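Local coordinates for kinesin-like protein KAR3 (Saccharomyces cerevisiae, PDB 1F9V), which is a kinesin motor that binds ADP and magnesium and probably couples ATP hydrolysis to movement along microtubules, at residues 166-178 / 297-309. The protein carries 2 engineered substitutions. Numbering follows the deposited sequence.
Sequences EIRHDQETKTTTI and KLTYLLQYSLTGD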
# COMPACT_ATOMS: atom_id res chain seq x y z
N GLU A 166 22.58 -1.91 2.87
CA GLU A 166 22.29 -2.82 3.97
C GLU A 166 21.22 -2.24 4.88
O GLU A 166 21.22 -1.05 5.17
CB GLU A 166 23.56 -3.09 4.80
CG GLU A 166 24.62 -3.88 4.08
CD GLU A 166 25.73 -4.34 5.01
OE1 GLU A 166 25.83 -3.81 6.13
OE2 GLU A 166 26.50 -5.23 4.60
N ILE A 167 20.32 -3.10 5.33
CA ILE A 167 19.26 -2.70 6.24
C ILE A 167 19.84 -2.64 7.66
O ILE A 167 20.46 -3.60 8.12
CB ILE A 167 18.10 -3.71 6.21
CG1 ILE A 167 17.35 -3.60 4.87
CG2 ILE A 167 17.15 -3.45 7.36
CD1 ILE A 167 16.25 -4.64 4.69
N ARG A 168 19.63 -1.51 8.33
CA ARG A 168 20.12 -1.32 9.69
C ARG A 168 18.96 -1.08 10.64
O ARG A 168 18.39 0.01 10.67
CB ARG A 168 21.06 -0.11 9.75
CG ARG A 168 22.32 -0.26 8.94
CD ARG A 168 23.52 -0.60 9.82
NE ARG A 168 24.77 -0.44 9.09
CZ ARG A 168 25.32 -1.39 8.32
NH1 ARG A 168 24.72 -2.56 8.19
NH2 ARG A 168 26.45 -1.15 7.67
N HIS A 169 18.61 -2.10 11.39
CA HIS A 169 17.54 -1.99 12.37
C HIS A 169 18.14 -1.54 13.70
O HIS A 169 19.08 -2.17 14.20
CB HIS A 169 16.85 -3.34 12.57
CG HIS A 169 16.04 -3.80 11.40
ND1 HIS A 169 15.08 -3.01 10.80
CD2 HIS A 169 16.03 -4.98 10.74
CE1 HIS A 169 14.50 -3.69 9.83
NE2 HIS A 169 15.06 -4.89 9.77
N ASP A 170 17.61 -0.46 14.25
CA ASP A 170 18.05 0.06 15.54
C ASP A 170 17.02 -0.42 16.54
O ASP A 170 15.97 0.20 16.73
CB ASP A 170 18.08 1.59 15.51
CG ASP A 170 18.75 2.20 16.75
OD1 ASP A 170 19.32 3.30 16.63
OD2 ASP A 170 18.70 1.58 17.83
N GLN A 171 17.31 -1.54 17.19
CA GLN A 171 16.40 -2.13 18.16
C GLN A 171 16.10 -1.19 19.32
O GLN A 171 15.12 -1.37 20.04
CB GLN A 171 16.99 -3.45 18.70
CG GLN A 171 17.88 -4.20 17.70
CD GLN A 171 19.36 -3.84 17.84
OE1 GLN A 171 19.84 -2.87 17.26
NE2 GLN A 171 20.08 -4.64 18.62
N GLU A 172 16.94 -0.18 19.49
CA GLU A 172 16.77 0.79 20.56
C GLU A 172 15.59 1.71 20.29
O GLU A 172 14.62 1.74 21.05
CB GLU A 172 18.05 1.62 20.73
CG GLU A 172 17.82 3.08 21.14
CD GLU A 172 18.11 3.32 22.61
OE1 GLU A 172 17.26 3.93 23.29
OE2 GLU A 172 19.18 2.89 23.08
N THR A 173 15.68 2.47 19.20
CA THR A 173 14.64 3.41 18.83
C THR A 173 13.55 2.77 17.96
O THR A 173 12.58 3.43 17.59
CB THR A 173 15.25 4.58 18.05
OG1 THR A 173 16.05 4.06 16.98
CG2 THR A 173 16.12 5.42 18.95
N LYS A 174 13.72 1.49 17.66
CA LYS A 174 12.78 0.75 16.83
C LYS A 174 12.60 1.45 15.47
O LYS A 174 11.49 1.60 14.97
CB LYS A 174 11.43 0.62 17.54
CG LYS A 174 11.35 -0.60 18.46
CD LYS A 174 9.92 -1.11 18.56
CE LYS A 174 9.73 -2.41 17.78
NZ LYS A 174 8.37 -2.55 17.14
N THR A 175 13.73 1.87 14.89
CA THR A 175 13.72 2.52 13.59
C THR A 175 14.66 1.78 12.66
O THR A 175 15.50 0.98 13.10
CB THR A 175 14.15 4.01 13.68
OG1 THR A 175 15.48 4.10 14.19
CG2 THR A 175 13.20 4.78 14.58
N THR A 176 14.51 2.04 11.37
CA THR A 176 15.29 1.36 10.35
C THR A 176 15.80 2.33 9.31
O THR A 176 15.09 3.26 8.93
CB THR A 176 14.41 0.30 9.64
OG1 THR A 176 13.89 -0.61 10.62
CG2 THR A 176 15.21 -0.47 8.59
N THR A 177 17.03 2.11 8.86
CA THR A 177 17.63 2.93 7.82
C THR A 177 18.31 1.97 6.86
O THR A 177 18.50 0.79 7.18
CB THR A 177 18.68 3.92 8.38
OG1 THR A 177 19.81 3.19 8.89
CG2 THR A 177 18.09 4.75 9.50
N ILE A 178 18.64 2.46 5.68
CA ILE A 178 19.31 1.66 4.67
C ILE A 178 20.57 2.40 4.27
O ILE A 178 20.51 3.57 3.91
CB ILE A 178 18.43 1.46 3.41
CG1 ILE A 178 17.04 0.96 3.80
CG2 ILE A 178 19.11 0.48 2.46
CD1 ILE A 178 15.99 1.20 2.71
N LYS A 297 12.51 -9.40 1.67
CA LYS A 297 13.18 -8.12 1.84
C LYS A 297 12.20 -7.03 2.29
O LYS A 297 12.49 -6.26 3.20
CB LYS A 297 13.86 -7.70 0.53
CG LYS A 297 14.76 -6.49 0.65
CD LYS A 297 15.92 -6.76 1.59
CE LYS A 297 17.17 -7.08 0.82
NZ LYS A 297 18.38 -7.05 1.68
N LEU A 298 11.03 -6.99 1.66
CA LEU A 298 10.03 -5.97 2.01
C LEU A 298 9.54 -6.04 3.44
O LEU A 298 9.48 -5.02 4.12
CB LEU A 298 8.83 -6.07 1.07
CG LEU A 298 7.72 -5.04 1.31
CD1 LEU A 298 8.19 -3.64 0.92
CD2 LEU A 298 6.48 -5.43 0.51
N THR A 299 9.16 -7.23 3.91
CA THR A 299 8.66 -7.37 5.27
C THR A 299 9.77 -7.16 6.29
O THR A 299 9.54 -6.63 7.38
CB THR A 299 7.98 -8.75 5.51
OG1 THR A 299 8.86 -9.81 5.15
CG2 THR A 299 6.69 -8.86 4.68
N TYR A 300 10.99 -7.57 5.94
CA TYR A 300 12.11 -7.40 6.86
C TYR A 300 12.42 -5.91 7.00
O TYR A 300 12.61 -5.40 8.11
CB TYR A 300 13.34 -8.14 6.33
CG TYR A 300 14.52 -8.06 7.26
CD1 TYR A 300 14.40 -8.42 8.60
CD2 TYR A 300 15.74 -7.58 6.80
CE1 TYR A 300 15.50 -8.30 9.47
CE2 TYR A 300 16.83 -7.45 7.66
CZ TYR A 300 16.70 -7.82 8.99
OH TYR A 300 17.77 -7.66 9.84
N LEU A 301 12.45 -5.21 5.88
CA LEU A 301 12.72 -3.78 5.89
C LEU A 301 11.69 -3.01 6.71
O LEU A 301 12.04 -2.09 7.46
CB LEU A 301 12.72 -3.23 4.46
CG LEU A 301 12.73 -1.70 4.32
CD1 LEU A 301 14.08 -1.17 4.74
CD2 LEU A 301 12.43 -1.29 2.88
N LEU A 302 10.43 -3.40 6.58
CA LEU A 302 9.33 -2.69 7.25
C LEU A 302 8.85 -3.22 8.59
O LEU A 302 7.85 -2.73 9.12
CB LEU A 302 8.13 -2.62 6.30
CG LEU A 302 8.40 -1.99 4.94
CD1 LEU A 302 7.15 -2.11 4.05
CD2 LEU A 302 8.79 -0.52 5.13
N GLN A 303 9.53 -4.20 9.16
CA GLN A 303 9.10 -4.79 10.42
C GLN A 303 8.71 -3.83 11.55
O GLN A 303 7.71 -4.06 12.23
CB GLN A 303 10.14 -5.79 10.92
CG GLN A 303 11.43 -5.16 11.43
CD GLN A 303 12.42 -6.21 11.91
OE1 GLN A 303 13.37 -5.91 12.63
NE2 GLN A 303 12.19 -7.46 11.50
N TYR A 304 9.47 -2.76 11.76
CA TYR A 304 9.14 -1.82 12.83
C TYR A 304 7.91 -0.95 12.51
O TYR A 304 7.29 -0.38 13.42
CB TYR A 304 10.33 -0.91 13.14
CG TYR A 304 11.48 -1.60 13.84
CD1 TYR A 304 11.24 -2.64 14.74
CD2 TYR A 304 12.80 -1.22 13.60
CE1 TYR A 304 12.30 -3.29 15.40
CE2 TYR A 304 13.86 -1.86 14.25
CZ TYR A 304 13.61 -2.89 15.14
OH TYR A 304 14.65 -3.51 15.79
N SER A 305 7.56 -0.85 11.23
CA SER A 305 6.40 -0.06 10.82
C SER A 305 5.18 -0.97 10.67
O SER A 305 4.09 -0.51 10.32
CB SER A 305 6.68 0.65 9.49
OG SER A 305 7.47 1.82 9.69
N LEU A 306 5.36 -2.25 10.96
CA LEU A 306 4.29 -3.23 10.86
C LEU A 306 3.91 -3.76 12.24
O LEU A 306 2.89 -4.40 12.42
CB LEU A 306 4.72 -4.40 9.98
CG LEU A 306 4.81 -4.13 8.48
CD1 LEU A 306 5.43 -5.32 7.76
CD2 LEU A 306 3.41 -3.87 7.93
N THR A 307 4.75 -3.48 13.23
CA THR A 307 4.52 -3.95 14.58
C THR A 307 4.26 -2.82 15.55
O THR A 307 4.28 -1.65 15.18
CB THR A 307 5.71 -4.79 15.08
OG1 THR A 307 6.92 -4.04 14.91
CG2 THR A 307 5.81 -6.08 14.28
N GLY A 308 4.02 -3.17 16.81
CA GLY A 308 3.75 -2.15 17.81
C GLY A 308 2.35 -1.59 17.58
O GLY A 308 1.40 -2.35 17.34
N ASP A 309 2.21 -0.28 17.66
CA ASP A 309 0.91 0.35 17.46
C ASP A 309 0.85 0.92 16.05
O ASP A 309 0.02 1.78 15.74
CB ASP A 309 0.69 1.47 18.48
CG ASP A 309 1.95 2.27 18.73
OD1 ASP A 309 2.07 2.84 19.83
OD2 ASP A 309 2.81 2.33 17.82
O HOH W 1 19.86 -6.36 8.77
O HOH W 2 7.27 -0.16 16.04
O HOH W 3 11.36 -1.31 9.98
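His169, near the end of strand 167-170, lays its imidazole between the Gln303 amide and Ile167 and points an edge at the ring of Tyr300 on helix 297-306. This CD2-NE2 edge meets the face of the Tyr300 ring in a T-shaped pair, planes at 89° and centroids 4.5 Å apart. The Gln303 amide lies nearly parallel over one imidazole face, OE1 above the ring centre, while CG2 of Ile167 covers the opposite face nearer the rim. In the ring plane, ND1 shares a 2.7 Å hydrogen bond with OG1 of Thr176 on the partner strand, which, with the groups packed on its faces, limits rotation of the imidazole. Tyr304 lies against the hairpin turn: Lys174 CA sits over the centre of its ring, 3.8 Å from the centroid, in a CH-pi contact. The lysine chain, bent at both chi3 (106°) and chi4, carries CE past the CD1-CE1 side of the ring and brings NZ to OG1 of Thr307, a 3.0 Å hydrogen bond. That hydroxyl in turn donates to O of Gln303, which Leu306 N reaches from the other face of the carbonyl. Toward the central sheet the contact turns apolar: CD1 of Ile167 packs on Tyr300 CD2 and Leu301 CB, and CD1 of Ile178 meets CD1 of Leu301 at 3.7 Å. Where the kink leaves Tyr304 N without a helical partner, a water accepts from it and links Leu301 O to Thr176 OG1. Polar atoms near the turn are thus met by a lysine and water, while isoleucine and leucine pack toward Ile138 of strand 130-141.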